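Local coordinates for protein enterochelin esterase (PDB 3MGA) that probably hydrolyses the ester bonds of the siderophore ferric enterobactin, which would let the bacterium release the iron it carries, at residues A[226-237]-A[393-404]. Residues are numbered along the deposited sequence; the frame is centred on the assembly and turned at random. Where two conformers were deposited one is given.
Sequences LTHQRLLPGAVY and TQGLMLLWQPLI
The indole of W400 takes P233 on one face, where CG sits 4.0 Å above the ring plane and is displaced toward the rim; P233 CD comes 3.7 Å from W400 CE3. At the indole edge, in plane, lies L232 CD2, and the Y237 hydroxyl meets the same rim, OH 3.8 Å from W400 CZ3. L396 CD1 in turn reaches the edge of the Y237 ring. In W400, chi1 (-72°) sets CG beside its own backbone N and chi2 (-41°) rotates the six-membered ring toward 232-237, while NE1 is hydrogen-bonded to the carbonyl of R282. L232 CD2 also wedges against CG of M397, a selenomethionine (3.6 Å), the side chains crossing at about a right angle, and touches L396 CB. I404 packs CG1 on P233 CD (3.9 Å) and lays CD1 against the L231 carbonyl O. One turn before M397 in helix 385-399, L226 CD1 abuts T393 CB at 3.5 Å; T393 OG1 bonds to P161 O. A Schellman motif at R230 follows helix 220-228. No hydrogen bond joins the segments: mostly apolar contacts pack the connection from helix 220-228 to strand 236-240 of the alpha/beta-hydrolase domain against its C-terminal helices, so cohesion here rests largely on shape and burial.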
loop_
_atom_site.group_PDB
_atom_site.type_symbol
_atom_site.label_atom_id
_atom_site.label_comp_id
_atom_site.label_asym_id
_atom_site.label_seq_id
_atom_site.Cartn_x
_atom_site.Cartn_y
_atom_site.Cartn_z
ATOM N N LEU A 226 5.391 14.221 -12.163
ATOM C CA LEU A 226 6.822 14.047 -11.898
ATOM C C LEU A 226 7.650 14.094 -13.181
ATOM O O LEU A 226 8.776 14.601 -13.186
ATOM C CB LEU A 226 7.080 12.766 -11.116
ATOM C CG LEU A 226 6.555 12.851 -9.685
ATOM C CD1 LEU A 226 6.744 11.524 -8.945
ATOM C CD2 LEU A 226 7.234 13.993 -8.940
ATOM N N THR A 227 7.079 13.589 -14.267
ATOM C CA THR A 227 7.745 13.625 -15.558
ATOM C C THR A 227 7.861 15.079 -16.064
ATOM O O THR A 227 8.927 15.493 -16.549
ATOM C CB THR A 227 7.010 12.764 -16.581
ATOM O OG1 THR A 227 6.956 11.407 -16.100
ATOM C CG2 THR A 227 7.722 12.810 -17.905
ATOM N N HIS A 228 6.776 15.838 -15.940
ATOM C CA HIS A 228 6.757 17.242 -16.356
ATOM C C HIS A 228 7.787 18.071 -15.577
ATOM O O HIS A 228 8.387 18.993 -16.124
ATOM C CB HIS A 228 5.355 17.825 -16.164
ATOM C CG HIS A 228 5.250 19.284 -16.491
ATOM N ND1 HIS A 228 5.008 19.747 -17.768
ATOM C CD2 HIS A 228 5.335 20.383 -15.703
ATOM C CE1 HIS A 228 4.958 21.067 -17.753
ATOM N NE2 HIS A 228 5.153 21.478 -16.513
ATOM N N GLN A 229 7.996 17.725 -14.307
ATOM C CA GLN A 229 8.955 18.441 -13.438
ATOM C C GLN A 229 10.403 18.006 -13.678
ATOM O O GLN A 229 11.324 18.573 -13.096
ATOM C CB GLN A 229 8.615 18.230 -11.959
ATOM C CG GLN A 229 7.223 18.697 -11.549
ATOM C CD GLN A 229 6.928 18.408 -10.085
ATOM O OE1 GLN A 229 7.703 18.787 -9.198
ATOM N NE2 GLN A 229 5.795 17.754 -9.822
ATOM N N ARG A 230 10.579 16.989 -14.521
ATOM C CA ARG A 230 11.881 16.422 -14.885
ATOM C C ARG A 230 12.473 15.619 -13.727
ATOM O O ARG A 230 13.686 15.426 -13.644
ATOM C CB ARG A 230 12.840 17.501 -15.425
ATOM C CG ARG A 230 12.192 18.332 -16.544
ATOM C CD ARG A 230 13.125 19.325 -17.243
ATOM N NE ARG A 230 14.039 18.684 -18.197
ATOM C CZ ARG A 230 15.280 18.269 -17.928
ATOM N NH1 ARG A 230 15.999 17.702 -18.892
ATOM N NH2 ARG A 230 15.814 18.412 -16.714
ATOM N N LEU A 231 11.590 15.131 -12.850
ATOM C CA LEU A 231 11.991 14.329 -11.700
ATOM C C LEU A 231 11.883 12.822 -12.000
ATOM O O LEU A 231 12.264 11.991 -11.185
ATOM C CB LEU A 231 11.193 14.729 -10.459
ATOM C CG LEU A 231 11.503 16.144 -9.933
ATOM C CD1 LEU A 231 10.623 16.489 -8.747
ATOM C CD2 LEU A 231 12.992 16.308 -9.549
ATOM N N LEU A 232 11.341 12.489 -13.165
ATOM C CA LEU A 232 11.263 11.107 -13.650
ATOM C C LEU A 232 11.517 11.191 -15.150
ATOM O O LEU A 232 11.179 12.185 -15.783
ATOM C CB LEU A 232 9.903 10.440 -13.401
ATOM C CG LEU A 232 9.437 10.017 -12.006
ATOM C CD1 LEU A 232 8.000 9.513 -12.092
ATOM C CD2 LEU A 232 10.328 8.943 -11.369
ATOM N N PRO A 233 12.125 10.155 -15.725
ATOM C CA PRO A 233 12.378 10.171 -17.151
ATOM C C PRO A 233 11.143 9.712 -17.911
ATOM O O PRO A 233 10.265 9.075 -17.319
ATOM C CB PRO A 233 13.479 9.131 -17.301
ATOM C CG PRO A 233 13.141 8.105 -16.253
ATOM C CD PRO A 233 12.553 8.889 -15.099
ATOM N N GLY A 234 11.053 10.044 -19.195
ATOM C CA GLY A 234 9.939 9.564 -19.997
ATOM C C GLY A 234 10.054 8.052 -19.955
ATOM O O GLY A 234 11.102 7.507 -20.275
ATOM N N ALA A 235 8.990 7.372 -19.553
ATOM C CA ALA A 235 9.029 5.923 -19.403
ATOM C C ALA A 235 7.815 5.232 -19.972
ATOM O O ALA A 235 6.945 5.863 -20.549
ATOM C CB ALA A 235 9.162 5.570 -17.912
ATOM N N VAL A 236 7.801 3.910 -19.806
ATOM C CA VAL A 236 6.713 3.046 -20.229
ATOM C C VAL A 236 6.270 2.306 -18.985
ATOM O O VAL A 236 7.037 1.525 -18.433
ATOM C CB VAL A 236 7.186 2.010 -21.287
ATOM C CG1 VAL A 236 6.083 0.959 -21.564
ATOM C CG2 VAL A 236 7.619 2.712 -22.565
ATOM N N TYR A 237 5.041 2.554 -18.542
ATOM C CA TYR A 237 4.497 1.916 -17.340
ATOM C C TYR A 237 3.516 0.785 -17.655
ATOM O O TYR A 237 2.565 0.980 -18.393
ATOM C CB TYR A 237 3.806 2.961 -16.469
ATOM C CG TYR A 237 4.735 4.037 -15.965
ATOM C CD1 TYR A 237 5.429 3.881 -14.770
ATOM C CD2 TYR A 237 4.924 5.204 -16.680
ATOM C CE1 TYR A 237 6.283 4.864 -14.304
ATOM C CE2 TYR A 237 5.772 6.194 -16.219
ATOM C CZ TYR A 237 6.453 6.015 -15.035
ATOM O OH TYR A 237 7.300 6.996 -14.584
ATOM N N THR A 393 6.164 6.459 -5.948
ATOM C CA THR A 393 6.776 7.499 -6.773
ATOM C C THR A 393 8.179 7.842 -6.300
ATOM O O THR A 393 9.066 8.090 -7.125
ATOM C CB THR A 393 5.917 8.784 -6.863
ATOM O OG1 THR A 393 5.697 9.320 -5.551
ATOM C CG2 THR A 393 4.592 8.491 -7.532
ATOM N N GLN A 394 8.388 7.855 -4.983
ATOM C CA GLN A 394 9.718 8.143 -4.437
ATOM C C GLN A 394 10.689 7.018 -4.785
ATOM O O GLN A 394 11.860 7.264 -5.071
ATOM C CB GLN A 394 9.672 8.343 -2.926
ATOM C CG GLN A 394 11.036 8.640 -2.312
ATOM C CD GLN A 394 11.657 9.923 -2.833
ATOM O OE1 GLN A 394 11.186 11.023 -2.536
ATOM N NE2 GLN A 394 12.760 9.788 -3.563
ATOM N N GLY A 395 10.189 5.788 -4.759
ATOM C CA GLY A 395 10.981 4.613 -5.077
ATOM C C GLY A 395 11.475 4.609 -6.503
ATOM O O GLY A 395 12.591 4.200 -6.766
ATOM N N LEU A 396 10.629 5.047 -7.430
ATOM C CA LEU A 396 11.005 5.133 -8.848
ATOM C C LEU A 396 12.110 6.174 -9.029
ATOM O O LEU A 396 13.017 5.995 -9.841
ATOM C CB LEU A 396 9.782 5.485 -9.697
ATOM C CG LEU A 396 8.719 4.390 -9.815
ATOM C CD1 LEU A 396 7.374 4.963 -10.250
ATOM C CD2 LEU A 396 9.195 3.262 -10.768
HETATM N N MSE A 397 12.038 7.256 -8.259
HETATM C CA MSE A 397 13.057 8.322 -8.315
HETATM C C MSE A 397 14.400 7.790 -7.805
HETATM O O MSE A 397 15.450 8.112 -8.352
HETATM C CB MSE A 397 12.601 9.557 -7.526
HETATM C CG MSE A 397 11.384 10.245 -8.140
HETATM SE SE MSE A 397 10.572 11.655 -7.034
HETATM C CE MSE A 397 12.109 12.835 -6.880
ATOM N N LEU A 398 14.364 6.969 -6.764
ATOM C CA LEU A 398 15.582 6.367 -6.238
ATOM C C LEU A 398 16.145 5.355 -7.217
ATOM O O LEU A 398 17.322 5.421 -7.585
ATOM C CB LEU A 398 15.321 5.682 -4.899
ATOM C CG LEU A 398 15.008 6.646 -3.774
ATOM C CD1 LEU A 398 14.706 5.884 -2.468
ATOM C CD2 LEU A 398 16.198 7.616 -3.604
ATOM N N LEU A 399 15.307 4.419 -7.645
ATOM C CA LEU A 399 15.750 3.408 -8.597
ATOM C C LEU A 399 16.270 4.010 -9.912
ATOM O O LEU A 399 17.179 3.459 -10.521
ATOM C CB LEU A 399 14.643 2.395 -8.871
ATOM C CG LEU A 399 14.289 1.532 -7.664
ATOM C CD1 LEU A 399 13.072 0.664 -7.953
ATOM C CD2 LEU A 399 15.488 0.686 -7.244
ATOM N N TRP A 400 15.694 5.129 -10.346
ATOM C CA TRP A 400 16.137 5.767 -11.589
ATOM C C TRP A 400 16.980 7.006 -11.363
ATOM O O TRP A 400 17.215 7.768 -12.291
ATOM C CB TRP A 400 14.953 6.144 -12.490
ATOM C CG TRP A 400 14.263 5.015 -13.134
ATOM C CD1 TRP A 400 14.841 3.914 -13.692
ATOM C CD2 TRP A 400 12.875 4.937 -13.444
ATOM N NE1 TRP A 400 13.887 3.113 -14.262
ATOM C CE2 TRP A 400 12.669 3.727 -14.134
ATOM C CE3 TRP A 400 11.776 5.766 -13.187
ATOM C CZ2 TRP A 400 11.414 3.325 -14.568
ATOM C CZ3 TRP A 400 10.537 5.367 -13.611
ATOM C CH2 TRP A 400 10.362 4.157 -14.302
ATOM N N GLN A 401 17.462 7.196 -10.140
ATOM C CA GLN A 401 18.279 8.371 -9.819
ATOM C C GLN A 401 19.427 8.620 -10.812
ATOM O O GLN A 401 19.660 9.758 -11.180
ATOM C CB GLN A 401 18.828 8.276 -8.401
ATOM C CG GLN A 401 19.398 9.581 -7.878
ATOM C CD GLN A 401 19.870 9.465 -6.437
ATOM O OE1 GLN A 401 19.351 10.140 -5.544
ATOM N NE2 GLN A 401 20.814 8.562 -6.195
ATOM N N PRO A 402 20.148 7.562 -11.237
ATOM C CA PRO A 402 21.256 7.789 -12.188
ATOM C C PRO A 402 20.830 8.448 -13.505
ATOM O O PRO A 402 21.493 9.377 -13.957
ATOM C CB PRO A 402 21.807 6.378 -12.441
ATOM C CG PRO A 402 21.452 5.609 -11.210
ATOM C CD PRO A 402 20.126 6.168 -10.745
ATOM N N LEU A 403 19.743 7.969 -14.109
ATOM C CA LEU A 403 19.236 8.545 -15.356
ATOM C C LEU A 403 18.709 9.949 -15.126
ATOM O O LEU A 403 19.017 10.863 -15.877
ATOM C CB LEU A 403 18.077 7.728 -15.939
ATOM C CG LEU A 403 18.258 6.297 -16.427
ATOM C CD1 LEU A 403 18.613 5.357 -15.286
ATOM C CD2 LEU A 403 16.966 5.860 -17.091
ATOM N N ILE A 404 17.895 10.099 -14.085
ATOM C CA ILE A 404 17.279 11.386 -13.751
ATOM C C ILE A 404 18.299 12.510 -13.603
ATOM O O ILE A 404 18.008 13.656 -13.945
ATOM C CB ILE A 404 16.432 11.300 -12.460
ATOM C CG1 ILE A 404 15.275 10.311 -12.636
ATOM C CG2 ILE A 404 15.860 12.667 -12.116
ATOM C CD1 ILE A 404 14.503 10.047 -11.380
#